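Local atomic coordinates of vitamin B12-binding protein (Vibrio cholerae O395, PDB entry 5YSC), a protein that binds vitamin B12 in the periplasm and probably delivers it to the BtuC subunits of the BtuCD ABC transporter for import. Residues E48-Y52 against R249-R253; R141-L145 against L255-E259; I200-L204 against M223-W227; I167-Q171 against N186-S191. One frame throughout, in Å; residues are numbered along the deposited sequence.

How the contacts relate
All four contacts belong to one periplasmic B12-binding fold with two parallel sheets. Contact 1 lies beside the ligand: the side chain of R249 comes within about 3 Å of cyanocobalamin. Contact 2 adjoins contact 1 along the chain, since R249-R253 is followed, one residue on, by L255-E259; their centres are about 17 Å apart. Contact 4 closes before contact 3 opens along the chain, and they touch where the F188 ring meets the backbone of Q202 and V203. Their centres are about 16 Å apart. The side chain of L169 in contact 4 is about 7 Å from cyanocobalamin, that of M223 in contact 3 about 13 Å. The centres of contacts 1 and 3 are about 30 Å apart.

Contact 1 of 4, residues E48-Y52 against R249-R253; sequences EYSDY and RPTPR. With SO4 (sulfate ion), chain C.
D51 and Y52 each meet an arginine of R249-R253, in loops at the B12 pocket of this periplasmic binding protein. One pair is a salt bridge and the other a stack. R249 turns the end of its guanidinium to D51. R249 NH1 and NH2 both donate to D51 OD1, NH2 at 2.9 Å. OD1 lies in the guanidinium plane, while the two nitrogens reach it from one face of the carboxylate. The R249 chain is extended from CG to NE, which carries its end across to D51. NE is used on the ligand, where it donates to cyanocobalamin. E32 of helix 28-36 pairs with NH1, so this arginine links ligand, loop and helix.

The guanidinium of R253 lies flat on the Y52 ring. The planes are 12° apart and the centres 3.8 Å apart. R253 CZ stands 3.7 Å from the centroid of the Y52 ring, a cation-pi contact. The R253 chain bends at chi3 (-70°), which turns the guanidinium over the ring; CD lies over the same ring as a CH-pi contact. E32 also forms a salt bridge with R253 NH2, so the stacked group has a second partner in helix 28-36.

At the far end of E48-Y52 sits a sulfate ion, probably from the crystallisation liquor. Y49 N donates to sulfate O1 at 3.1 Å. Between the two arginine contacts lies one water. The water oxygen donates to D51 OD1 at 2.7 Å and accepts from R253 NH2 at 2.9 Å.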
loop_
_atom_site.group_PDB
_atom_site.type_symbol
_atom_site.label_atom_id
_atom_site.label_comp_id
_atom_site.label_asym_id
_atom_site.label_seq_id
_atom_site.Cartn_x
_atom_site.Cartn_y
_atom_site.Cartn_z
ATOM N N GLU A 48 -2.956 11.441 9.046
ATOM C CA GLU A 48 -3.613 12.028 7.891
ATOM C C GLU A 48 -3.788 10.934 6.845
ATOM O O GLU A 48 -2.971 10.018 6.735
ATOM C CB GLU A 48 -2.792 13.201 7.320
ATOM C CG GLU A 48 -2.861 14.476 8.175
ATOM C CD GLU A 48 -2.012 15.650 7.644
ATOM O OE1 GLU A 48 -1.892 15.862 6.422
ATOM O OE2 GLU A 48 -1.437 16.366 8.492
ATOM N N TYR A 49 -4.896 10.998 6.123
ATOM C CA TYR A 49 -5.302 9.982 5.169
ATOM C C TYR A 49 -5.714 8.657 5.793
ATOM O O TYR A 49 -5.963 7.709 5.052
ATOM C CB TYR A 49 -4.224 9.737 4.127
ATOM C CG TYR A 49 -4.303 10.760 3.044
ATOM C CD1 TYR A 49 -3.707 11.975 3.207
ATOM C CD2 TYR A 49 -5.005 10.519 1.894
ATOM C CE1 TYR A 49 -3.779 12.950 2.225
ATOM C CE2 TYR A 49 -5.093 11.468 0.894
ATOM C CZ TYR A 49 -4.471 12.683 1.071
ATOM O OH TYR A 49 -4.548 13.631 0.088
ATOM N N SER A 50 -5.844 8.566 7.111
ATOM C CA SER A 50 -6.480 7.404 7.739
ATOM C C SER A 50 -7.978 7.610 7.595
ATOM O O SER A 50 -8.666 8.071 8.507
ATOM C CB SER A 50 -6.073 7.247 9.200
ATOM O OG SER A 50 -4.726 6.854 9.342
ATOM N N ASP A 51 -8.483 7.276 6.407
ATOM C CA ASP A 51 -9.888 7.505 6.055
ATOM C C ASP A 51 -10.668 6.219 5.848
ATOM O O ASP A 51 -11.776 6.253 5.277
ATOM C CB ASP A 51 -9.978 8.353 4.806
ATOM C CG ASP A 51 -9.264 7.737 3.612
ATOM O OD1 ASP A 51 -8.848 6.541 3.631
ATOM O OD2 ASP A 51 -9.146 8.484 2.619
ATOM N N TYR A 52 -10.117 5.080 6.278
ATOM C CA TYR A 52 -10.768 3.824 6.109
ATOM C C TYR A 52 -10.484 2.911 7.299
ATOM O O TYR A 52 -9.313 2.781 7.694
ATOM C CB TYR A 52 -10.358 3.095 4.841
ATOM C CG TYR A 52 -11.347 2.005 4.543
ATOM C CD1 TYR A 52 -12.500 2.286 3.843
ATOM C CD2 TYR A 52 -11.189 0.726 5.063
ATOM C CE1 TYR A 52 -13.450 1.326 3.634
ATOM C CE2 TYR A 52 -12.162 -0.276 4.836
ATOM C CZ TYR A 52 -13.292 0.054 4.127
ATOM O OH TYR A 52 -14.258 -0.935 3.909
ATOM N N ARG A 249 -1.632 0.998 -0.007
ATOM C CA ARG A 249 -1.696 0.635 1.397
ATOM C C ARG A 249 -1.782 -0.870 1.537
ATOM O O ARG A 249 -2.711 -1.464 0.982
ATOM C CB ARG A 249 -2.935 1.240 2.085
ATOM C CG ARG A 249 -3.212 2.671 1.862
ATOM C CD ARG A 249 -4.566 3.026 2.408
ATOM N NE ARG A 249 -4.953 4.358 2.038
ATOM C CZ ARG A 249 -6.007 4.974 2.561
ATOM N NH1 ARG A 249 -6.733 4.359 3.486
ATOM N NH2 ARG A 249 -6.303 6.217 2.194
ATOM N N PRO A 250 -0.962 -1.511 2.332
ATOM C CA PRO A 250 -1.111 -2.955 2.526
ATOM C C PRO A 250 -2.144 -3.310 3.582
ATOM O O PRO A 250 -1.921 -3.121 4.786
ATOM C CB PRO A 250 0.295 -3.403 2.958
ATOM C CG PRO A 250 1.177 -2.273 2.661
ATOM C CD PRO A 250 0.372 -1.035 2.730
ATOM N N THR A 251 -3.327 -3.754 3.108
ATOM C CA THR A 251 -4.523 -3.889 3.925
ATOM C C THR A 251 -5.335 -5.043 3.362
ATOM O O THR A 251 -4.997 -5.590 2.309
ATOM C CB THR A 251 -5.430 -2.657 3.875
ATOM O OG1 THR A 251 -6.014 -2.640 2.573
ATOM C CG2 THR A 251 -4.649 -1.368 4.026
ATOM N N PRO A 252 -6.423 -5.425 4.013
ATOM C CA PRO A 252 -7.341 -6.379 3.358
ATOM C C PRO A 252 -7.815 -5.938 1.992
ATOM O O PRO A 252 -8.028 -6.806 1.124
ATOM C CB PRO A 252 -8.499 -6.455 4.356
ATOM C CG PRO A 252 -7.784 -6.187 5.703
ATOM C CD PRO A 252 -6.862 -5.084 5.366
ATOM N N ARG A 253 -7.969 -4.621 1.762
ATOM C CA ARG A 253 -8.415 -4.170 0.458
ATOM C C ARG A 253 -7.350 -4.357 -0.612
ATOM O O ARG A 253 -7.655 -4.279 -1.803
ATOM C CB ARG A 253 -8.911 -2.723 0.560
ATOM C CG ARG A 253 -10.007 -2.550 1.556
ATOM C CD ARG A 253 -10.738 -1.243 1.376
ATOM N NE ARG A 253 -9.905 -0.108 1.741
ATOM C CZ ARG A 253 -10.078 1.151 1.363
ATOM N NH1 ARG A 253 -11.020 1.491 0.491
ATOM N NH2 ARG A 253 -9.236 2.095 1.824
HETATM S S SO4 C . -6.905 13.949 6.943
HETATM O O1 SO4 C . -7.399 12.561 6.901
HETATM O O2 SO4 C . -8.005 14.878 6.677
HETATM O O3 SO4 C . -5.885 14.103 5.907
HETATM O O4 SO4 C . -6.365 14.285 8.261
HETATM O O HOH W 1 -9.813 4.912 1.657
#

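Contact 2 of 4, residues R141-L145 against L255-E259; sequences RLQDL and LDAVE
The helical segments 141-145 and 255-259 run nearly parallel, with axes 9° apart in direction and 10.7 Å apart at closest approach. R141 reaches across with its chain extended from CG to NE. CG is anti to the backbone N (chi1 -176°), and the side chain slides past L255 in the opposite direction. L255 CB lies over one face of the guanidinium, 3.5 Å from R141 NH1. At the edge, R141 NH2 donates to D256 OD1 at 2.8 Å, almost straight at 173°, and to E259 OE1 at 3.0 Å. Both oxygens lie near the guanidinium plane, but NH2 stands above the plane of each carboxylate. Two waters extend this salt-bridge network: one joins R141 NE to E259 OE1, the other NH1, weakly, to D256 OD2.

Apolar side chains pack beside the charged group. L145 CD1 touches V258 CG1 at 3.7 Å and L255 CB at 3.9 Å. The result is a near-parallel helix pair with an apolar seam and a salt-bridge network at its rim. Helix 128-148 is the long helix that, as in relatives of this family, connects the two lobes. L142 and V258 also pack on helix 176-181, while D256 touches W246 of helix 244-248.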
loop_
_atom_site.group_PDB
_atom_site.type_symbol
_atom_site.label_atom_id
_atom_site.label_comp_id
_atom_site.label_asym_id
_atom_site.label_seq_id
_atom_site.Cartn_x
_atom_site.Cartn_y
_atom_site.Cartn_z
ATOM N N ARG A 141 -8.356 -16.009 0.832
ATOM C CA ARG A 141 -8.585 -15.279 -0.417
ATOM C C ARG A 141 -7.280 -15.086 -1.182
ATOM O O ARG A 141 -7.252 -15.160 -2.412
ATOM C CB ARG A 141 -9.256 -13.929 -0.141
ATOM C CG ARG A 141 -9.600 -13.175 -1.414
ATOM C CD ARG A 141 -10.352 -11.895 -1.146
ATOM N NE ARG A 141 -10.585 -11.175 -2.406
ATOM C CZ ARG A 141 -10.853 -9.869 -2.503
ATOM N NH1 ARG A 141 -10.919 -9.092 -1.431
ATOM N NH2 ARG A 141 -11.019 -9.313 -3.680
ATOM N N LEU A 142 -6.170 -14.857 -0.472
ATOM C CA LEU A 142 -4.901 -14.700 -1.154
ATOM C C LEU A 142 -4.530 -15.983 -1.872
ATOM O O LEU A 142 -4.016 -15.948 -2.990
ATOM C CB LEU A 142 -3.796 -14.308 -0.162
ATOM C CG LEU A 142 -2.374 -14.214 -0.735
ATOM C CD1 LEU A 142 -2.234 -13.252 -1.870
ATOM C CD2 LEU A 142 -1.424 -13.769 0.369
ATOM N N GLN A 143 -4.809 -17.115 -1.229
ATOM C CA GLN A 143 -4.607 -18.416 -1.856
ATOM C C GLN A 143 -5.484 -18.554 -3.093
ATOM O O GLN A 143 -5.028 -19.007 -4.151
ATOM C CB GLN A 143 -4.918 -19.515 -0.847
ATOM C CG GLN A 143 -4.955 -20.927 -1.400
ATOM C CD GLN A 143 -3.655 -21.359 -2.033
ATOM O OE1 GLN A 143 -2.571 -20.884 -1.674
ATOM N NE2 GLN A 143 -3.754 -22.278 -2.989
ATOM N N ASP A 144 -6.747 -18.163 -2.972
ATOM C CA ASP A 144 -7.635 -18.236 -4.124
ATOM C C ASP A 144 -7.095 -17.400 -5.271
ATOM O O ASP A 144 -7.088 -17.841 -6.425
ATOM C CB ASP A 144 -9.037 -17.767 -3.735
ATOM C CG ASP A 144 -9.735 -18.700 -2.762
ATOM O OD1 ASP A 144 -9.345 -19.889 -2.674
ATOM O OD2 ASP A 144 -10.666 -18.230 -2.068
ATOM N N LEU A 145 -6.643 -16.177 -4.976
ATOM C CA LEU A 145 -6.153 -15.317 -6.043
ATOM C C LEU A 145 -4.893 -15.877 -6.684
ATOM O O LEU A 145 -4.727 -15.791 -7.906
ATOM C CB LEU A 145 -5.907 -13.917 -5.507
ATOM C CG LEU A 145 -7.154 -13.145 -5.117
ATOM C CD1 LEU A 145 -6.773 -11.930 -4.260
ATOM C CD2 LEU A 145 -7.920 -12.714 -6.377
ATOM N N LEU A 255 -6.333 -7.057 -1.537
ATOM C CA LEU A 255 -6.764 -8.154 -2.391
ATOM C C LEU A 255 -7.715 -7.691 -3.498
ATOM O O LEU A 255 -7.730 -8.310 -4.563
ATOM C CB LEU A 255 -7.375 -9.253 -1.543
ATOM C CG LEU A 255 -6.353 -9.814 -0.549
ATOM C CD1 LEU A 255 -6.995 -10.993 0.201
ATOM C CD2 LEU A 255 -5.019 -10.214 -1.162
ATOM N N ASP A 256 -8.435 -6.565 -3.328
ATOM C CA ASP A 256 -9.113 -5.968 -4.480
ATOM C C ASP A 256 -8.119 -5.346 -5.461
ATOM O O ASP A 256 -8.321 -5.388 -6.672
ATOM C CB ASP A 256 -10.133 -4.905 -4.041
ATOM C CG ASP A 256 -11.422 -5.519 -3.463
ATOM O OD1 ASP A 256 -11.798 -6.641 -3.871
ATOM O OD2 ASP A 256 -12.039 -4.923 -2.587
ATOM N N ALA A 257 -7.021 -4.774 -4.976
ATOM C CA ALA A 257 -5.991 -4.355 -5.909
ATOM C C ALA A 257 -5.390 -5.537 -6.659
ATOM O O ALA A 257 -5.062 -5.410 -7.839
ATOM C CB ALA A 257 -4.873 -3.607 -5.189
ATOM N N VAL A 258 -5.147 -6.659 -5.969
ATOM C CA VAL A 258 -4.689 -7.863 -6.657
ATOM C C VAL A 258 -5.647 -8.226 -7.774
ATOM O O VAL A 258 -5.241 -8.447 -8.915
ATOM C CB VAL A 258 -4.498 -9.017 -5.671
ATOM C CG1 VAL A 258 -4.299 -10.324 -6.416
ATOM C CG2 VAL A 258 -3.276 -8.725 -4.781
ATOM N N GLU A 259 -6.931 -8.288 -7.478
ATOM C CA GLU A 259 -7.899 -8.591 -8.535
ATOM C C GLU A 259 -7.806 -7.575 -9.682
ATOM O O GLU A 259 -7.847 -7.945 -10.870
ATOM C CB GLU A 259 -9.308 -8.653 -7.901
ATOM C CG GLU A 259 -10.209 -9.674 -8.450
ATOM C CD GLU A 259 -11.509 -9.775 -7.666
ATOM O OE1 GLU A 259 -11.488 -10.285 -6.511
ATOM O OE2 GLU A 259 -12.554 -9.358 -8.232
HETATM O O HOH W 2 -12.257 -6.599 -0.215
HETATM O O HOH W 3 -10.957 -12.821 -5.106
#

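Contact 3 of 4, residues I200-L204 against M223-W227; sequences IEQVL and MWRAW
The indole of W227 has I200 CG2 and L204 CD1 over one face, and the backbone oxygen of M223 at its edge. This is a helix-to-loop contact of the periplasmic binding fold, between the start of helix 200-206 and the turn 223-227. Both methyls make CH-pi contacts with the six-membered ring of W227. L204 CD1 is the nearer, 3.9 Å from the centroid; I200 CG2 is at 4.3 Å. The leucine and isoleucine are one helical turn apart, so they come to the same ring face together.

W224 points its six-membered ring at the helix, and M223 CG sits over one of its faces. The outer end of the ring reaches V203, where CH2 of W224 meets CB of V203 at 3.7 Å. V203 and W224 cross at about a right angle. W224 NE1 donates to Q160 OE1, a hold on the other end of the indole. E201, predicted to matter for BtuC binding, has its CB directed away from this contact.

M223 also reaches I200. Its chain bends at chi3 (-64°), which brings the terminal methyl back to the isoleucine: M223 CE lies 3.8 Å from I200 CG1.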
loop_
_atom_site.group_PDB
_atom_site.type_symbol
_atom_site.label_atom_id
_atom_site.label_comp_id
_atom_site.label_asym_id
_atom_site.label_seq_id
_atom_site.Cartn_x
_atom_site.Cartn_y
_atom_site.Cartn_z
ATOM N N ILE A 200 10.142 11.495 -18.984
ATOM C CA ILE A 200 9.330 10.972 -20.079
ATOM C C ILE A 200 10.166 10.058 -20.955
ATOM O O ILE A 200 9.739 8.962 -21.327
ATOM C CB ILE A 200 8.725 12.120 -20.906
ATOM C CG1 ILE A 200 7.524 12.723 -20.183
ATOM C CG2 ILE A 200 8.319 11.606 -22.305
ATOM C CD1 ILE A 200 6.766 13.802 -20.971
ATOM N N GLU A 201 11.365 10.520 -21.325
ATOM C CA GLU A 201 12.240 9.751 -22.206
ATOM C C GLU A 201 12.558 8.384 -21.612
ATOM O O GLU A 201 12.543 7.369 -22.319
ATOM C CB GLU A 201 13.534 10.540 -22.460
ATOM C CG GLU A 201 13.415 11.751 -23.400
ATOM C CD GLU A 201 12.387 12.786 -22.964
ATOM O OE1 GLU A 201 11.692 13.343 -23.854
ATOM O OE2 GLU A 201 12.278 13.045 -21.741
ATOM N N GLN A 202 12.837 8.350 -20.315
ATOM C CA GLN A 202 13.132 7.096 -19.632
ATOM C C GLN A 202 12.025 6.059 -19.821
ATOM O O GLN A 202 12.302 4.901 -20.109
ATOM C CB GLN A 202 13.379 7.339 -18.147
ATOM C CG GLN A 202 14.746 7.916 -17.838
ATOM C CD GLN A 202 14.927 8.233 -16.370
ATOM O OE1 GLN A 202 14.515 9.288 -15.897
ATOM N NE2 GLN A 202 15.548 7.319 -15.643
ATOM N N VAL A 203 10.777 6.475 -19.647
ATOM C CA VAL A 203 9.646 5.583 -19.902
ATOM C C VAL A 203 9.599 5.215 -21.377
ATOM O O VAL A 203 9.493 4.038 -21.740
ATOM C CB VAL A 203 8.319 6.235 -19.468
ATOM C CG1 VAL A 203 7.145 5.271 -19.712
ATOM C CG2 VAL A 203 8.359 6.691 -18.013
ATOM N N LEU A 204 9.631 6.234 -22.246
ATOM C CA LEU A 204 9.514 6.004 -23.682
ATOM C C LEU A 204 10.518 4.973 -24.147
ATOM O O LEU A 204 10.187 4.050 -24.898
ATOM C CB LEU A 204 9.721 7.312 -24.453
ATOM C CG LEU A 204 8.682 8.425 -24.286
ATOM C CD1 LEU A 204 9.021 9.615 -25.179
ATOM C CD2 LEU A 204 7.301 7.915 -24.579
ATOM N N MET A 223 -1.249 11.650 -19.750
ATOM C CA MET A 223 -0.145 12.308 -20.424
ATOM C C MET A 223 0.418 11.491 -21.576
ATOM O O MET A 223 1.188 12.038 -22.379
ATOM C CB MET A 223 0.968 12.600 -19.424
ATOM C CG MET A 223 1.532 11.336 -18.769
ATOM S SD MET A 223 2.827 11.650 -17.540
ATOM C CE MET A 223 4.080 12.363 -18.613
ATOM N N TRP A 224 0.057 10.215 -21.690
ATOM C CA TRP A 224 0.692 9.349 -22.676
ATOM C C TRP A 224 -0.083 9.296 -23.989
ATOM O O TRP A 224 0.395 8.673 -24.940
ATOM C CB TRP A 224 0.887 7.937 -22.092
ATOM C CG TRP A 224 1.656 7.978 -20.790
ATOM C CD1 TRP A 224 1.158 7.779 -19.528
ATOM C CD2 TRP A 224 3.051 8.292 -20.622
ATOM N NE1 TRP A 224 2.158 7.935 -18.593
ATOM C CE2 TRP A 224 3.323 8.260 -19.237
ATOM C CE3 TRP A 224 4.086 8.599 -21.502
ATOM C CZ2 TRP A 224 4.591 8.493 -18.721
ATOM C CZ3 TRP A 224 5.358 8.841 -20.976
ATOM C CH2 TRP A 224 5.589 8.790 -19.601
ATOM N N ARG A 225 -1.244 9.958 -24.067
ATOM C CA ARG A 225 -1.964 10.044 -25.338
ATOM C C ARG A 225 -1.130 10.769 -26.384
ATOM O O ARG A 225 -1.055 10.344 -27.544
ATOM C CB ARG A 225 -3.287 10.767 -25.134
ATOM C CG ARG A 225 -4.251 10.062 -24.211
ATOM C CD ARG A 225 -5.379 10.979 -23.816
ATOM N NE ARG A 225 -4.850 12.249 -23.329
ATOM C CZ ARG A 225 -5.354 13.448 -23.615
ATOM N NH1 ARG A 225 -6.424 13.557 -24.405
ATOM N NH2 ARG A 225 -4.788 14.544 -23.118
ATOM N N ALA A 226 -0.509 11.875 -25.987
ATOM C CA ALA A 226 0.416 12.585 -26.869
ATOM C C ALA A 226 1.514 11.685 -27.445
ATOM O O ALA A 226 2.120 12.043 -28.465
ATOM C CB ALA A 226 1.040 13.758 -26.112
ATOM N N TRP A 227 1.760 10.517 -26.850
ATOM C CA TRP A 227 2.878 9.659 -27.206
ATOM C C TRP A 227 2.412 8.348 -27.820
ATOM O O TRP A 227 3.108 7.335 -27.738
ATOM C CB TRP A 227 3.752 9.400 -25.975
ATOM C CG TRP A 227 4.244 10.665 -25.416
ATOM C CD1 TRP A 227 3.692 11.389 -24.405
ATOM C CD2 TRP A 227 5.374 11.407 -25.872
ATOM N NE1 TRP A 227 4.416 12.523 -24.192
ATOM C CE2 TRP A 227 5.464 12.555 -25.077
ATOM C CE3 TRP A 227 6.324 11.200 -26.871
ATOM C CZ2 TRP A 227 6.473 13.506 -25.250
ATOM C CZ3 TRP A 227 7.328 12.137 -27.034
ATOM C CH2 TRP A 227 7.390 13.277 -26.229
#

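Contact 4 of 4, residues I167-Q171 against N186-S191; sequences ITLAQ and NIFADS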
loop_
_atom_site.group_PDB
_atom_site.type_symbol
_atom_site.label_atom_id
_atom_site.label_comp_id
_atom_site.label_asym_id
_atom_site.label_seq_id
_atom_site.Cartn_x
_atom_site.Cartn_y
_atom_site.Cartn_z
ATOM N N ILE A 167 6.952 9.975 -10.574
ATOM C CA ILE A 167 7.546 9.093 -9.573
ATOM C C ILE A 167 6.997 7.696 -9.793
ATOM O O ILE A 167 5.801 7.521 -10.059
ATOM C CB ILE A 167 7.235 9.558 -8.135
ATOM C CG1 ILE A 167 7.569 11.028 -7.939
ATOM C CG2 ILE A 167 7.980 8.715 -7.130
ATOM C CD1 ILE A 167 8.991 11.340 -8.133
ATOM N N THR A 168 7.869 6.710 -9.685
ATOM C CA THR A 168 7.486 5.320 -9.862
ATOM C C THR A 168 8.108 4.540 -8.710
ATOM O O THR A 168 8.578 5.111 -7.718
ATOM C CB THR A 168 7.905 4.809 -11.258
ATOM O OG1 THR A 168 7.325 3.515 -11.506
ATOM C CG2 THR A 168 9.427 4.670 -11.396
ATOM N N LEU A 169 8.083 3.225 -8.829
ATOM C CA LEU A 169 8.545 2.312 -7.804
ATOM C C LEU A 169 9.684 1.478 -8.358
ATOM O O LEU A 169 9.847 1.353 -9.578
ATOM C CB LEU A 169 7.420 1.390 -7.316
ATOM C CG LEU A 169 6.971 0.179 -8.148
ATOM C CD1 LEU A 169 5.876 -0.581 -7.394
ATOM C CD2 LEU A 169 6.478 0.592 -9.518
ATOM N N ALA A 170 10.424 0.841 -7.448
ATOM C CA ALA A 170 11.629 0.097 -7.805
ATOM C C ALA A 170 12.064 -0.800 -6.648
ATOM O O ALA A 170 11.496 -0.764 -5.554
ATOM C CB ALA A 170 12.761 1.065 -8.189
ATOM N N GLN A 171 13.056 -1.639 -6.916
ATOM C CA GLN A 171 13.722 -2.436 -5.891
ATOM C C GLN A 171 12.789 -3.358 -5.123
ATOM O O GLN A 171 13.111 -3.765 -3.992
ATOM C CB GLN A 171 14.474 -1.539 -4.895
ATOM C CG GLN A 171 15.475 -0.632 -5.537
ATOM C CD GLN A 171 16.289 0.124 -4.516
ATOM O OE1 GLN A 171 16.062 0.010 -3.310
ATOM N NE2 GLN A 171 17.236 0.911 -4.992
ATOM N N ASN A 186 8.216 -5.062 -13.339
ATOM C CA ASN A 186 8.403 -3.622 -13.280
ATOM C C ASN A 186 9.558 -3.189 -14.166
ATOM O O ASN A 186 10.675 -3.670 -13.985
ATOM C CB ASN A 186 8.661 -3.221 -11.826
ATOM C CG ASN A 186 8.941 -1.761 -11.660
ATOM O OD1 ASN A 186 8.655 -0.943 -12.531
ATOM N ND2 ASN A 186 9.477 -1.411 -10.501
ATOM N N ILE A 187 9.309 -2.254 -15.091
ATOM C CA ILE A 187 10.364 -1.812 -16.020
ATOM C C ILE A 187 11.451 -1.041 -15.295
ATOM O O ILE A 187 12.570 -0.899 -15.810
ATOM C CB ILE A 187 9.813 -0.933 -17.169
ATOM C CG1 ILE A 187 9.047 0.292 -16.636
ATOM C CG2 ILE A 187 8.947 -1.758 -18.118
ATOM C CD1 ILE A 187 8.775 1.381 -17.716
ATOM N N PHE A 188 11.155 -0.497 -14.121
ATOM C CA PHE A 188 12.131 0.276 -13.368
ATOM C C PHE A 188 12.626 -0.474 -12.137
ATOM O O PHE A 188 13.151 0.140 -11.206
ATOM C CB PHE A 188 11.535 1.629 -13.000
ATOM C CG PHE A 188 11.468 2.595 -14.156
ATOM C CD1 PHE A 188 12.638 3.169 -14.649
ATOM C CD2 PHE A 188 10.263 2.932 -14.749
ATOM C CE1 PHE A 188 12.606 4.069 -15.720
ATOM C CE2 PHE A 188 10.207 3.828 -15.816
ATOM C CZ PHE A 188 11.379 4.404 -16.306
ATOM N N ALA A 189 12.521 -1.796 -12.146
ATOM C CA ALA A 189 12.871 -2.581 -10.974
ATOM C C ALA A 189 14.294 -2.284 -10.530
ATOM O O ALA A 189 14.562 -2.108 -9.338
ATOM C CB ALA A 189 12.723 -4.066 -11.278
ATOM N N ASP A 190 15.215 -2.231 -11.488
ATOM C CA ASP A 190 16.637 -2.010 -11.194
ATOM C C ASP A 190 16.952 -0.518 -11.230
ATOM O O ASP A 190 17.620 -0.017 -12.128
ATOM C CB ASP A 190 17.511 -2.764 -12.188
ATOM C CG ASP A 190 17.250 -4.250 -12.179
ATOM O OD1 ASP A 190 16.899 -4.769 -11.087
ATOM O OD2 ASP A 190 17.388 -4.887 -13.260
ATOM N N SER A 191 16.454 0.194 -10.222
ATOM C CA SER A 191 16.796 1.589 -9.999
ATOM C C SER A 191 17.604 1.726 -8.713
ATOM O O SER A 191 17.581 0.864 -7.824
ATOM C CB SER A 191 15.554 2.487 -9.912
ATOM O OG SER A 191 14.744 2.358 -11.066
HETATM O O HOH W 4 7.103 1.354 -12.962
#
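L169 and Q171 are joined to N186, A189 and S191 by three hydrogen bonds. N186 ND2 donates to L169 O at 2.9 Å, nearly straight at 168°. The oxygen lies in the plane of the N186 amide, but the donor stands above the carbonyl plane of L169. The backbone N of Q171 donates to A189 O at 2.9 Å, in the carbonyl plane and on a lone pair. The third bond uses the side chain of Q171, extended beyond CG: Q171 NE2 meets S191 O at 2.9 Å and 173°.

Other bonds shape N186-S191 itself. F188 N donates to N186 OD1, and S191 OG donates to F188 O at 2.7 Å. N186 thus uses both ends of its amide, one across the contact and one within its own turn. A water donates to N186 OD1 and to T168 OG1. The T168 hydroxyl is also bonded to Y159 O.

The apolar contacts are small. T168 CG2 lies 3.9 Å from F188 CD2, and the two side chains cross at about a right angle. A170 CB touches S191 CB at 3.6 Å. F188 also packs on V198 and on Q202 and V203 of helix 200-206.

The side chain of L169 is about 7 Å from cyanocobalamin. The contact ties its loop to an Asx turn and a type I beta turn, N186 to A189, that leave edge strand 184-186 of the parallel sheet.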